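Local structure of putative acetamidase/formamidase (Yersinia enterocolitica subsp. palearctica serotype O:3, 5UBU) at residues Asp59-Phe64 and Leu110-Asn115; Gly66-Glu71 and Ser76-Met81; Glu154-Ser159 and His222-Asp227; Pro256-Ala261 and Met265-Ala270; Ile279-Leu284 and Gly307-Gly312. The protein probably hydrolyses carbon-nitrogen bonds, other than peptide bonds, in linear amides such as acetamide or formamide. One frame throughout, in Å; residues are numbered along the deposited sequence.

Contact 1. Residues Asp59-Phe64 and Leu110-Asn115; sequences DTRDAF and LPRGVN
Arg112 reaches across to Asp59 and Thr60 and makes every polar link between the two segments. The hydrogen bonding falls on one acceptor, the carbonyl oxygen of Thr60. Arg112 NH2 gives the main bond to Thr60 O, at 2.7 Å. That oxygen lies in the guanidinium plane, but the NH2 stands well above the carbonyl plane. Arg112 NE adds a weak bond to Thr60 O at 3.3 Å. The bend at chi3 (63°) turns the group toward this carbonyl.

The segments leave two strands of one mixed sheet, 55-59 and 101-111, which flank strand 239-248. Thr60 and Arg112 bond through their backbones to Ser239 and Ala238. The arginine side chain therefore bridges the ends of two strands that are not direct neighbours.

The apolar part is packing over a face. Asp59 CB lies over one face of the guanidinium, offset toward its rim and 3.7 Å from Arg112 NE. The carboxylate and guanidinium planes are nearly parallel, 10° apart. Their charged atoms do not touch: Asp59 OD1 is 4.7 Å from Arg112 NE. Glu30 forms a salt bridge with Arg61 and a long, weak ion pair with Arg112; Glu65 forms a second salt bridge with Arg61.

Contact 2. Residues Gly66-Glu71 and Ser76-Met81; sequences GAISSE and SQLLKM
Ile68 and Leu79 form the better buried half of this contact, and Ala67 and Leu78 the more open half. On the inner side Ile68 CD1 meets Leu79 CD1 at 4.1 Å. The two side chains cross at about a right angle, so methyl meets methyl without the chains lying alongside each other. Ile68 has CG1 anti to its carbonyl carbon (chi1 -62°), and its extended chi2 carries CD1 on toward the leucine. Phe64 and Ile123 also pack on Leu79 and continue this apolar patch.

The outer side is looser. Leu78 is exposed. Leu78 CD1 rests 3.5 Å from the backbone oxygen Ala67 O. Leu78 CD1 is also 4.4 Å from Ile68 CG1. Ala67 CB points across to Leu79 CD2, again at 4.4 Å. No hydrogen bond joins the two segments, so the contact is purely van der Waals.

The packing folds the loop 66-71 back onto the end of the short helix 75-78. Leu78 is its last residue and Leu79 the first to leave helical angles. Asp73, in the connection, touches both Ile68 and Leu78 and accepts a hydrogen bond from Ser69 N. Next to this turn runs strand 145-151, whose Arg147 forms a salt bridge with Glu71, while Glu144 just before that strand bonds to Ser76 N.

Contact 3. Residues Glu154-Ser159 and His222-Asp227; sequences EKVYWS and HACQGD. With NA (sodium ion), chain G.
Val156 meets Ala223 and Cys224, with the indole of Trp158 and the imidazole of His222 nearby but not in the contact. The Trp158 ring makes a cation-pi contact with Arg147, and its NE1 bonds to Asp298 of a second subunit. The His222 ring meets the ring of His169 with the planes about 75° apart. His222 NE2 binds a sodium ion at 2.3 Å, and Asp220 and Glu236 bind the same ion.

The contact itself is small, buried and apolar. One branch of Val156 does the touching. Val156 CG2, anti to the carbonyl carbon, lies 3.9 Å from Ala223 CB and 4.2 Å from Cys224 SG.

Val156 belongs to strand 155-157 of a four-stranded antiparallel sheet. Ala223 and Cys224 lie just after strand 214-222 of the sheet that carries the sodium ligands. The valine thus packs one sheet against the loop leaving the metal site. Leu151 and Ile149 of the neighbouring strand 145-151 extend the patch, touching Ala223 and Val156.

Farther along the loop, Gln225 OE1 accepts a hydrogen bond from His169 NE2. The loop then runs on into the interface with the second subunit.

Contact 4. Residues Pro256-Ala261 and Met265-Ala270; sequences PRMENA and MSIGSA
Met258 and Met265, both selenomethionine, cross obliquely on one face of the sheet. Met258 CG takes the crowded position between its backbone N and carbonyl carbon (chi1 84°), and a second bend at chi2 turns the chain over Met265. Met265 leaves its backbone the other way, with CG anti to N, and bends only at chi3. As a result Met258 CE lies 3.8 Å from Met265 SE, and Met258 CG is 3.9 Å from the same selenium. Ile267 joins them from two residues on, its CD1 being 4.3 Å from Met258 CG. Asp198 lies against both methionines.

The two segments are the arms of a beta hairpin, strands 257-260 and 263-270, inside a nine-stranded mixed sheet. Strand 203-208 pairs on one side of the hairpin and strand 319-326 on the other. Met258 and Met265 are a hydrogen-bonded antiparallel pair: Met258 N bonds to Met265 O at 2.9 Å, and Met265 N to Met258 O at 3.0 Å. One step away, Ile267 N bonds to Pro256 O at 2.9 Å.

Arg257 and Ser266, the non-hydrogen-bonded pair between them, point to the other face. Arg257 is extended and passes Ser266, its CG 4.1 Å from Ser266 OG. Both polar ends turn to Asp283 of helix 273-291, by a salt bridge from Arg257 NE and a hydrogen bond with Ser266 OG. Trp287 of that helix adds a cation-pi contact to Arg257.

Contact 5. Residues Ile279-Leu284 and Gly307-Gly312; sequences IAYRDL and GKVRLG
Tyr281 projects from helix 273-291 onto Gly307 and Val309 of the segment that carries strand 308-313, an edge strand of the nine-stranded sheet within this chain. The arrangement is helix-on-sheet packing. A second helix, 296-306, leads into the strand, and its Leu303 also touches Tyr281.

The apolar contact is with Val309. Its CG2 branch, anti to the carbonyl carbon, approaches the ring obliquely and lies 3.4 Å from Tyr281 CE2. Ala323 of the adjacent strand 319-326 also packs on the tyrosine.

The contact with Gly307 is with main chain. Gly307 CA sits at the edge of the ring, near its plane, 4.1 Å from Tyr281 CE1. Since glycine has no side chain, the phenol end can lie directly against the backbone.

No hydrogen bond crosses between the segments. The polar partners come from a second subunit instead. Tyr281 OH bonds to Asp227 O of that subunit, and Val309 N bonds to Asp227 OD2 of the same residue. The tyrosine and Val309 thus receive one residue of the neighbour together, and this contact forms part of the subunit interface. Within the chain, Tyr281 OH remains next to the glycine backbone, 3.3 Å from Gly307 CA.

Overall arrangement
Contact 3 contains His222, a ligand of one of the two neighbouring sodium sites, which share Asp220. Contacts 1, 2 and 4 approach a sodium ion only at a distance: the side chains of Thr60 and Leu79 are each about 11 Å from one, and that of Ile267 about 12 Å. Contacts 1 and 2 touch through Phe64 CD1 and Leu79 CD1, 3.7 Å apart. Contacts 4 and 5, centres about 8 Å apart, also meet where Ser266 CB packs 3.3 Å from Ala280 O. They lie across the chain's centre from contacts 1 and 2. Contacts 3 and 5 meet through a long, weak ion pair between Asp227 and Arg310, and both touch the second subunit.

Contact 1. Residues Asp59-Phe64 and Leu110-Asn115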
# COMPACT_ATOMS: atom_id res chain seq x y z
N ASP B 59 -23.85 14.04 25.96
CA ASP B 59 -24.66 14.68 24.93
C ASP B 59 -23.71 15.03 23.79
O ASP B 59 -23.19 16.14 23.71
CB ASP B 59 -25.34 15.96 25.47
CG ASP B 59 -26.42 15.67 26.52
OD1 ASP B 59 -26.85 14.51 26.65
OD2 ASP B 59 -26.85 16.63 27.20
N THR B 60 -23.47 14.07 22.90
CA THR B 60 -22.55 14.27 21.78
C THR B 60 -23.12 15.12 20.65
O THR B 60 -24.32 15.23 20.49
CB THR B 60 -22.12 12.92 21.13
OG1 THR B 60 -23.24 12.30 20.49
CG2 THR B 60 -21.53 11.98 22.16
N ARG B 61 -22.22 15.71 19.87
CA ARG B 61 -22.57 16.50 18.70
C ARG B 61 -22.19 15.69 17.47
O ARG B 61 -21.30 14.84 17.53
CB ARG B 61 -21.84 17.85 18.71
CG ARG B 61 -22.41 18.81 19.72
CD ARG B 61 -21.72 20.17 19.64
NE ARG B 61 -22.37 21.14 20.53
CZ ARG B 61 -21.95 22.39 20.73
NH1 ARG B 61 -22.62 23.19 21.56
NH2 ARG B 61 -20.86 22.86 20.13
N ASP B 62 -22.85 15.95 16.34
CA ASP B 62 -22.57 15.21 15.12
C ASP B 62 -21.18 15.56 14.59
O ASP B 62 -20.55 16.51 15.05
CB ASP B 62 -23.68 15.38 14.06
CG ASP B 62 -23.71 16.78 13.40
OD1 ASP B 62 -22.71 17.52 13.46
OD2 ASP B 62 -24.75 17.13 12.77
N ALA B 63 -20.72 14.80 13.60
CA ALA B 63 -19.40 15.01 13.00
C ALA B 63 -19.16 16.40 12.40
O ALA B 63 -18.00 16.82 12.27
CB ALA B 63 -19.16 13.96 11.94
N PHE B 64 -20.23 17.11 12.06
CA PHE B 64 -20.12 18.45 11.45
C PHE B 64 -20.40 19.57 12.45
O PHE B 64 -20.41 20.75 12.08
CB PHE B 64 -21.11 18.54 10.27
CG PHE B 64 -21.12 17.31 9.40
CD1 PHE B 64 -20.01 16.98 8.62
CD2 PHE B 64 -22.23 16.46 9.37
CE1 PHE B 64 -20.01 15.84 7.83
CE2 PHE B 64 -22.23 15.33 8.58
CZ PHE B 64 -21.12 15.01 7.82
N LEU B 110 -29.01 6.89 22.15
CA LEU B 110 -30.30 7.35 21.63
C LEU B 110 -30.10 8.65 20.86
O LEU B 110 -29.14 9.38 21.13
CB LEU B 110 -31.28 7.60 22.78
CG LEU B 110 -31.56 6.42 23.73
CD1 LEU B 110 -32.43 6.86 24.89
CD2 LEU B 110 -32.19 5.26 22.96
N PRO B 111 -30.97 8.93 19.87
CA PRO B 111 -30.83 10.19 19.14
C PRO B 111 -31.23 11.34 20.04
O PRO B 111 -32.16 11.21 20.83
CB PRO B 111 -31.77 10.03 17.94
CG PRO B 111 -32.71 8.93 18.31
CD PRO B 111 -32.01 8.05 19.30
N ARG B 112 -30.52 12.46 19.91
CA ARG B 112 -30.76 13.64 20.74
C ARG B 112 -31.44 14.74 19.94
O ARG B 112 -31.15 14.93 18.77
CB ARG B 112 -29.41 14.11 21.29
CG ARG B 112 -29.49 15.16 22.40
CD ARG B 112 -28.15 15.32 23.09
NE ARG B 112 -27.11 15.81 22.18
CZ ARG B 112 -26.82 17.09 21.95
NH1 ARG B 112 -27.47 18.07 22.57
NH2 ARG B 112 -25.84 17.40 21.10
N GLY B 113 -32.36 15.44 20.60
CA GLY B 113 -33.13 16.53 19.98
C GLY B 113 -34.52 16.11 19.54
O GLY B 113 -34.80 14.93 19.39
N VAL B 114 -35.39 17.11 19.36
CA VAL B 114 -36.77 16.87 18.90
C VAL B 114 -36.75 16.66 17.38
O VAL B 114 -36.16 17.45 16.65
CB VAL B 114 -37.68 18.07 19.25
CG1 VAL B 114 -39.12 17.80 18.81
CG2 VAL B 114 -37.62 18.35 20.74
N ASN B 115 -37.43 15.60 16.92
CA ASN B 115 -37.48 15.24 15.48
C ASN B 115 -36.04 15.16 14.98
O ASN B 115 -35.63 15.92 14.09
CB ASN B 115 -38.34 16.25 14.69
CG ASN B 115 -39.81 16.17 15.06
OD1 ASN B 115 -40.32 15.09 15.35
ND2 ASN B 115 -40.51 17.31 15.02

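Contact 2. Residues Gly66-Glu71 and Ser76-Met81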
# COMPACT_ATOMS: atom_id res chain seq x y z
N GLY B 66 -23.14 20.34 13.90
CA GLY B 66 -24.39 20.98 13.49
C GLY B 66 -24.31 21.97 12.34
O GLY B 66 -25.30 22.67 12.06
N ALA B 67 -23.18 22.02 11.64
CA ALA B 67 -23.00 22.96 10.52
C ALA B 67 -23.88 22.66 9.32
O ALA B 67 -24.15 23.56 8.52
CB ALA B 67 -21.55 23.02 10.10
N ILE B 68 -24.31 21.41 9.18
CA ILE B 68 -25.16 20.98 8.07
C ILE B 68 -26.56 20.67 8.56
O ILE B 68 -26.74 19.87 9.48
CB ILE B 68 -24.53 19.78 7.33
CG1 ILE B 68 -23.18 20.19 6.74
CG2 ILE B 68 -25.43 19.30 6.20
CD1 ILE B 68 -22.46 19.09 6.00
N SER B 69 -27.56 21.30 7.95
CA SER B 69 -28.96 21.12 8.34
C SER B 69 -29.94 21.12 7.16
O SER B 69 -31.16 21.18 7.35
CB SER B 69 -29.34 22.23 9.34
OG SER B 69 -29.08 23.51 8.80
N SER B 70 -29.41 21.03 5.94
CA SER B 70 -30.22 21.02 4.73
C SER B 70 -29.55 20.24 3.61
O SER B 70 -28.33 20.30 3.46
CB SER B 70 -30.46 22.45 4.24
OG SER B 70 -31.11 22.45 2.98
N GLU B 71 -30.35 19.53 2.82
CA GLU B 71 -29.79 18.80 1.68
C GLU B 71 -29.23 19.75 0.60
O GLU B 71 -28.47 19.33 -0.26
CB GLU B 71 -30.78 17.79 1.09
CG GLU B 71 -31.08 16.63 2.03
CD GLU B 71 -31.88 15.51 1.39
OE1 GLU B 71 -32.33 15.65 0.23
OE2 GLU B 71 -32.06 14.46 2.05
N SER B 76 -18.21 21.77 0.97
CA SER B 76 -16.93 22.46 0.74
C SER B 76 -16.93 23.91 1.24
O SER B 76 -15.87 24.46 1.54
CB SER B 76 -16.55 22.44 -0.75
OG SER B 76 -17.51 23.12 -1.54
N GLN B 77 -18.12 24.51 1.33
CA GLN B 77 -18.27 25.89 1.81
C GLN B 77 -18.54 25.97 3.32
O GLN B 77 -18.30 27.01 3.93
CB GLN B 77 -19.39 26.59 1.05
CG GLN B 77 -19.11 26.74 -0.44
CD GLN B 77 -20.27 27.35 -1.21
OE1 GLN B 77 -21.33 27.67 -0.65
NE2 GLN B 77 -20.07 27.52 -2.51
N LEU B 78 -19.04 24.89 3.92
CA LEU B 78 -19.34 24.86 5.36
C LEU B 78 -18.35 24.08 6.23
O LEU B 78 -18.36 24.24 7.45
CB LEU B 78 -20.75 24.29 5.58
CG LEU B 78 -21.91 25.01 4.90
CD1 LEU B 78 -23.21 24.26 5.18
CD2 LEU B 78 -22.02 26.46 5.35
N LEU B 79 -17.49 23.26 5.62
CA LEU B 79 -16.51 22.46 6.36
C LEU B 79 -15.09 22.73 5.90
O LEU B 79 -14.85 23.10 4.75
CB LEU B 79 -16.80 20.98 6.15
CG LEU B 79 -18.21 20.48 6.47
CD1 LEU B 79 -18.37 19.03 6.02
CD2 LEU B 79 -18.52 20.63 7.95
N LYS B 80 -14.15 22.54 6.83
CA LYS B 80 -12.72 22.71 6.57
C LYS B 80 -12.06 21.42 7.08
O LYS B 80 -12.01 21.20 8.29
CB LYS B 80 -12.18 23.93 7.31
CG LYS B 80 -10.84 24.48 6.80
CD LYS B 80 -10.42 25.74 7.54
CE LYS B 80 -11.34 26.92 7.26
NZ LYS B 80 -10.88 28.15 7.94
N MSE B 81 -11.58 20.57 6.18
CA MSE B 81 -10.92 19.33 6.60
C MSE B 81 -9.59 19.68 7.22
O MSE B 81 -8.96 20.65 6.80
CB MSE B 81 -10.71 18.37 5.42
CG MSE B 81 -11.99 17.90 4.74
SE MSE B 81 -13.09 16.77 5.93
CE MSE B 81 -14.44 18.16 6.22

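Contact 3. Residues Glu154-Ser159 and His222-Asp227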
# COMPACT_ATOMS: atom_id res chain seq x y z
N GLU B 154 -35.45 2.86 16.63
CA GLU B 154 -35.73 1.60 15.97
C GLU B 154 -35.23 1.52 14.52
O GLU B 154 -34.70 0.49 14.10
CB GLU B 154 -37.25 1.39 16.02
CG GLU B 154 -37.75 -0.00 15.67
CD GLU B 154 -39.22 -0.22 16.00
OE1 GLU B 154 -39.86 0.67 16.64
OE2 GLU B 154 -39.75 -1.30 15.63
N LYS B 155 -35.38 2.61 13.76
CA LYS B 155 -35.01 2.61 12.33
C LYS B 155 -34.41 3.92 11.79
O LYS B 155 -34.58 4.98 12.37
CB LYS B 155 -36.27 2.28 11.51
CG LYS B 155 -36.86 0.91 11.84
CD LYS B 155 -38.12 0.53 11.13
CE LYS B 155 -38.49 -0.89 11.56
NZ LYS B 155 -39.78 -1.42 11.01
N VAL B 156 -33.72 3.79 10.65
CA VAL B 156 -33.09 4.91 9.93
C VAL B 156 -33.83 4.98 8.59
O VAL B 156 -33.71 4.08 7.77
CB VAL B 156 -31.59 4.67 9.71
CG1 VAL B 156 -30.97 5.84 8.94
CG2 VAL B 156 -30.88 4.47 11.05
N TYR B 157 -34.59 6.06 8.39
CA TYR B 157 -35.42 6.22 7.19
C TYR B 157 -34.66 6.78 6.00
O TYR B 157 -34.90 7.91 5.56
CB TYR B 157 -36.64 7.08 7.54
CG TYR B 157 -37.43 6.48 8.68
CD1 TYR B 157 -38.34 5.45 8.46
CD2 TYR B 157 -37.24 6.91 9.99
CE1 TYR B 157 -39.05 4.88 9.50
CE2 TYR B 157 -37.95 6.36 11.04
CZ TYR B 157 -38.85 5.34 10.79
OH TYR B 157 -39.55 4.79 11.82
N TRP B 158 -33.76 5.96 5.46
CA TRP B 158 -32.91 6.33 4.32
C TRP B 158 -33.69 6.82 3.11
O TRP B 158 -33.34 7.84 2.51
CB TRP B 158 -32.01 5.16 3.91
CG TRP B 158 -31.04 5.53 2.85
CD1 TRP B 158 -31.18 5.36 1.50
CD2 TRP B 158 -29.79 6.18 3.04
NE1 TRP B 158 -30.08 5.85 0.85
CE2 TRP B 158 -29.21 6.36 1.77
CE3 TRP B 158 -29.09 6.62 4.17
CZ2 TRP B 158 -27.96 6.96 1.60
CZ3 TRP B 158 -27.85 7.21 4.00
CH2 TRP B 158 -27.30 7.38 2.73
N SER B 159 -34.73 6.08 2.73
CA SER B 159 -35.57 6.44 1.59
C SER B 159 -36.84 5.58 1.55
O SER B 159 -37.02 4.69 2.37
CB SER B 159 -34.79 6.22 0.28
OG SER B 159 -34.41 4.86 0.12
N HIS B 222 -22.73 7.27 15.23
CA HIS B 222 -23.29 6.85 13.95
C HIS B 222 -24.56 6.05 14.18
O HIS B 222 -24.58 5.20 15.05
CB HIS B 222 -22.35 5.95 13.14
CG HIS B 222 -21.08 6.59 12.72
ND1 HIS B 222 -19.90 5.89 12.62
CD2 HIS B 222 -20.78 7.88 12.42
CE1 HIS B 222 -18.94 6.71 12.22
NE2 HIS B 222 -19.45 7.93 12.10
N ALA B 223 -25.60 6.32 13.40
CA ALA B 223 -26.86 5.58 13.52
C ALA B 223 -26.73 4.21 12.87
O ALA B 223 -27.50 3.30 13.17
CB ALA B 223 -28.00 6.36 12.89
N CYS B 224 -25.76 4.09 11.97
CA CYS B 224 -25.46 2.85 11.26
C CYS B 224 -24.19 3.09 10.46
O CYS B 224 -23.79 4.24 10.31
CB CYS B 224 -26.61 2.48 10.32
SG CYS B 224 -27.12 3.83 9.22
N GLN B 225 -23.55 2.03 9.97
CA GLN B 225 -22.34 2.17 9.15
C GLN B 225 -21.96 0.88 8.46
O GLN B 225 -22.00 -0.20 9.05
CB GLN B 225 -21.12 2.63 9.97
CG GLN B 225 -19.84 2.81 9.16
CD GLN B 225 -18.62 3.03 10.01
OE1 GLN B 225 -18.59 3.89 10.89
NE2 GLN B 225 -17.58 2.26 9.73
N GLY B 226 -21.53 1.01 7.20
CA GLY B 226 -21.08 -0.13 6.42
C GLY B 226 -19.60 -0.39 6.68
O GLY B 226 -18.88 0.47 7.21
N ASP B 227 -19.14 -1.58 6.31
CA ASP B 227 -17.74 -1.94 6.48
C ASP B 227 -16.93 -1.09 5.52
O ASP B 227 -17.13 -1.15 4.30
CB ASP B 227 -17.53 -3.44 6.20
CG ASP B 227 -18.27 -4.35 7.18
OD1 ASP B 227 -18.81 -3.85 8.20
OD2 ASP B 227 -18.30 -5.57 6.93
NA NA G . -18.63 9.97 11.32

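Contact 4. Residues Pro256-Ala261 and Met265-Ala270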
# COMPACT_ATOMS: atom_id res chain seq x y z
N PRO B 256 -5.76 -0.67 20.80
CA PRO B 256 -7.08 -0.85 21.41
C PRO B 256 -7.63 -2.25 21.21
O PRO B 256 -7.34 -2.88 20.20
CB PRO B 256 -7.98 0.15 20.66
CG PRO B 256 -7.05 1.16 20.08
CD PRO B 256 -5.76 0.44 19.81
N ARG B 257 -8.41 -2.71 22.17
CA ARG B 257 -9.06 -4.01 22.10
C ARG B 257 -10.50 -3.83 22.53
O ARG B 257 -10.82 -2.86 23.20
CB ARG B 257 -8.38 -5.01 23.02
CG ARG B 257 -6.99 -5.37 22.59
CD ARG B 257 -6.28 -6.20 23.65
NE ARG B 257 -4.96 -6.62 23.17
CZ ARG B 257 -4.07 -7.31 23.88
NH1 ARG B 257 -4.33 -7.67 25.13
NH2 ARG B 257 -2.91 -7.63 23.34
N MSE B 258 -11.36 -4.73 22.11
CA MSE B 258 -12.76 -4.65 22.51
C MSE B 258 -13.27 -6.04 22.77
O MSE B 258 -12.63 -7.03 22.45
CB MSE B 258 -13.61 -3.76 21.58
CG MSE B 258 -14.15 -4.44 20.33
SE MSE B 258 -15.91 -5.30 20.64
CE MSE B 258 -16.05 -6.13 18.85
N GLU B 259 -14.44 -6.09 23.38
CA GLU B 259 -15.05 -7.33 23.76
C GLU B 259 -16.56 -7.15 23.77
O GLU B 259 -17.05 -6.08 24.10
CB GLU B 259 -14.56 -7.64 25.18
CG GLU B 259 -15.11 -8.89 25.83
CD GLU B 259 -14.63 -9.09 27.27
OE1 GLU B 259 -14.06 -8.16 27.88
OE2 GLU B 259 -14.84 -10.19 27.79
N ASN B 260 -17.28 -8.19 23.38
CA ASN B 260 -18.75 -8.17 23.42
C ASN B 260 -19.24 -9.57 23.78
O ASN B 260 -18.44 -10.45 24.08
CB ASN B 260 -19.38 -7.60 22.14
CG ASN B 260 -19.03 -8.38 20.90
OD1 ASN B 260 -18.64 -9.54 20.97
ND2 ASN B 260 -19.19 -7.73 19.75
N ALA B 261 -20.55 -9.78 23.75
CA ALA B 261 -21.10 -11.07 24.12
C ALA B 261 -20.48 -12.27 23.42
O ALA B 261 -20.22 -13.29 24.07
CB ALA B 261 -22.62 -11.08 23.92
N MSE B 265 -11.63 -8.70 20.21
CA MSE B 265 -11.07 -8.13 18.99
C MSE B 265 -9.93 -7.20 19.24
O MSE B 265 -9.95 -6.45 20.20
CB MSE B 265 -12.22 -7.36 18.32
CG MSE B 265 -11.85 -6.62 17.02
SE MSE B 265 -13.17 -5.20 16.59
CE MSE B 265 -14.53 -6.40 15.86
N SER B 266 -8.92 -7.27 18.38
CA SER B 266 -7.77 -6.36 18.44
C SER B 266 -7.97 -5.38 17.30
O SER B 266 -8.21 -5.79 16.16
CB SER B 266 -6.46 -7.11 18.29
OG SER B 266 -6.19 -7.92 19.42
N ILE B 267 -7.87 -4.09 17.60
CA ILE B 267 -8.10 -3.04 16.61
C ILE B 267 -6.82 -2.32 16.20
O ILE B 267 -6.25 -1.58 16.98
CB ILE B 267 -9.11 -2.01 17.16
CG1 ILE B 267 -10.41 -2.73 17.57
CG2 ILE B 267 -9.39 -0.92 16.13
CD1 ILE B 267 -11.42 -1.86 18.28
N GLY B 268 -6.40 -2.54 14.96
CA GLY B 268 -5.19 -1.91 14.43
C GLY B 268 -5.54 -0.82 13.45
O GLY B 268 -6.54 -0.92 12.75
N SER B 269 -4.71 0.22 13.38
CA SER B 269 -4.95 1.33 12.46
C SER B 269 -3.67 1.75 11.76
O SER B 269 -2.67 1.99 12.41
CB SER B 269 -5.55 2.53 13.20
OG SER B 269 -6.81 2.21 13.74
N ALA B 270 -3.74 1.86 10.43
CA ALA B 270 -2.58 2.26 9.61
C ALA B 270 -2.91 2.30 8.12
O ALA B 270 -4.06 2.11 7.71
CB ALA B 270 -1.43 1.28 9.85

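Contact 5. Residues Ile279-Leu284 and Gly307-Gly312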
# COMPACT_ATOMS: atom_id res chain seq x y z
N ILE B 279 -1.27 -5.59 12.04
CA ILE B 279 -1.27 -5.06 13.40
C ILE B 279 -2.35 -5.72 14.26
O ILE B 279 -2.08 -6.16 15.37
CB ILE B 279 -1.47 -3.52 13.37
CG1 ILE B 279 -0.20 -2.85 12.85
CG2 ILE B 279 -1.76 -2.99 14.76
CD1 ILE B 279 -0.38 -1.38 12.52
N ALA B 280 -3.57 -5.78 13.72
CA ALA B 280 -4.70 -6.37 14.42
C ALA B 280 -4.48 -7.85 14.68
O ALA B 280 -4.57 -8.30 15.84
CB ALA B 280 -5.98 -6.17 13.62
N TYR B 281 -4.20 -8.61 13.63
CA TYR B 281 -3.96 -10.04 13.81
C TYR B 281 -2.80 -10.34 14.74
O TYR B 281 -2.91 -11.22 15.58
CB TYR B 281 -3.81 -10.81 12.50
CG TYR B 281 -5.09 -11.42 11.99
CD1 TYR B 281 -5.76 -12.39 12.74
CD2 TYR B 281 -5.58 -11.13 10.72
CE1 TYR B 281 -6.91 -12.99 12.29
CE2 TYR B 281 -6.73 -11.75 10.25
CZ TYR B 281 -7.39 -12.68 11.04
OH TYR B 281 -8.54 -13.29 10.59
N ARG B 282 -1.69 -9.61 14.61
CA ARG B 282 -0.54 -9.88 15.47
C ARG B 282 -0.87 -9.58 16.94
O ARG B 282 -0.47 -10.32 17.84
CB ARG B 282 0.69 -9.10 15.05
CG ARG B 282 1.94 -9.68 15.70
CD ARG B 282 3.21 -8.98 15.35
NE ARG B 282 3.33 -7.67 15.99
CZ ARG B 282 4.40 -6.89 15.92
NH1 ARG B 282 4.39 -5.71 16.52
NH2 ARG B 282 5.48 -7.28 15.25
N ASP B 283 -1.61 -8.50 17.16
CA ASP B 283 -1.99 -8.12 18.52
C ASP B 283 -2.89 -9.19 19.11
O ASP B 283 -2.76 -9.51 20.29
CB ASP B 283 -2.74 -6.79 18.56
CG ASP B 283 -3.01 -6.34 19.98
OD1 ASP B 283 -2.04 -6.01 20.68
OD2 ASP B 283 -4.20 -6.28 20.39
N LEU B 284 -3.81 -9.71 18.29
CA LEU B 284 -4.72 -10.76 18.74
C LEU B 284 -3.91 -11.99 19.17
O LEU B 284 -4.15 -12.55 20.24
CB LEU B 284 -5.72 -11.12 17.65
CG LEU B 284 -6.78 -12.18 17.99
CD1 LEU B 284 -7.56 -11.78 19.23
CD2 LEU B 284 -7.72 -12.36 16.81
N GLY B 307 -10.10 -16.98 12.35
CA GLY B 307 -10.08 -15.54 12.50
C GLY B 307 -11.13 -14.85 11.65
O GLY B 307 -11.42 -15.29 10.54
N LYS B 308 -11.71 -13.80 12.21
CA LYS B 308 -12.70 -12.98 11.52
C LYS B 308 -12.17 -11.56 11.42
O LYS B 308 -11.52 -11.07 12.33
CB LYS B 308 -14.07 -12.95 12.22
CG LYS B 308 -14.85 -14.26 12.34
CD LYS B 308 -14.81 -15.09 11.08
CE LYS B 308 -15.70 -16.32 11.24
NZ LYS B 308 -15.40 -17.22 10.12
N VAL B 309 -12.40 -10.90 10.29
CA VAL B 309 -11.92 -9.53 10.12
C VAL B 309 -13.06 -8.56 9.84
O VAL B 309 -13.98 -8.85 9.07
CB VAL B 309 -10.86 -9.44 9.00
CG1 VAL B 309 -10.56 -7.99 8.61
CG2 VAL B 309 -9.59 -10.13 9.43
N ARG B 310 -12.98 -7.41 10.51
CA ARG B 310 -13.92 -6.34 10.32
C ARG B 310 -13.21 -5.14 9.77
O ARG B 310 -12.32 -4.61 10.43
CB ARG B 310 -14.65 -5.96 11.62
CG ARG B 310 -15.41 -4.65 11.52
CD ARG B 310 -16.79 -4.74 12.10
NE ARG B 310 -17.75 -5.31 11.15
CZ ARG B 310 -18.97 -5.73 11.46
NH1 ARG B 310 -19.43 -5.72 12.71
NH2 ARG B 310 -19.75 -6.21 10.48
N LEU B 311 -13.58 -4.72 8.57
CA LEU B 311 -13.03 -3.53 8.00
C LEU B 311 -13.85 -2.38 8.63
O LEU B 311 -15.06 -2.28 8.42
CB LEU B 311 -13.15 -3.52 6.48
CG LEU B 311 -12.70 -2.23 5.78
CD1 LEU B 311 -11.25 -1.94 6.14
CD2 LEU B 311 -12.88 -2.30 4.28
N GLY B 312 -13.18 -1.55 9.42
CA GLY B 312 -13.82 -0.41 10.07
C GLY B 312 -13.98 0.70 9.07
O GLY B 312 -15.02 0.82 8.44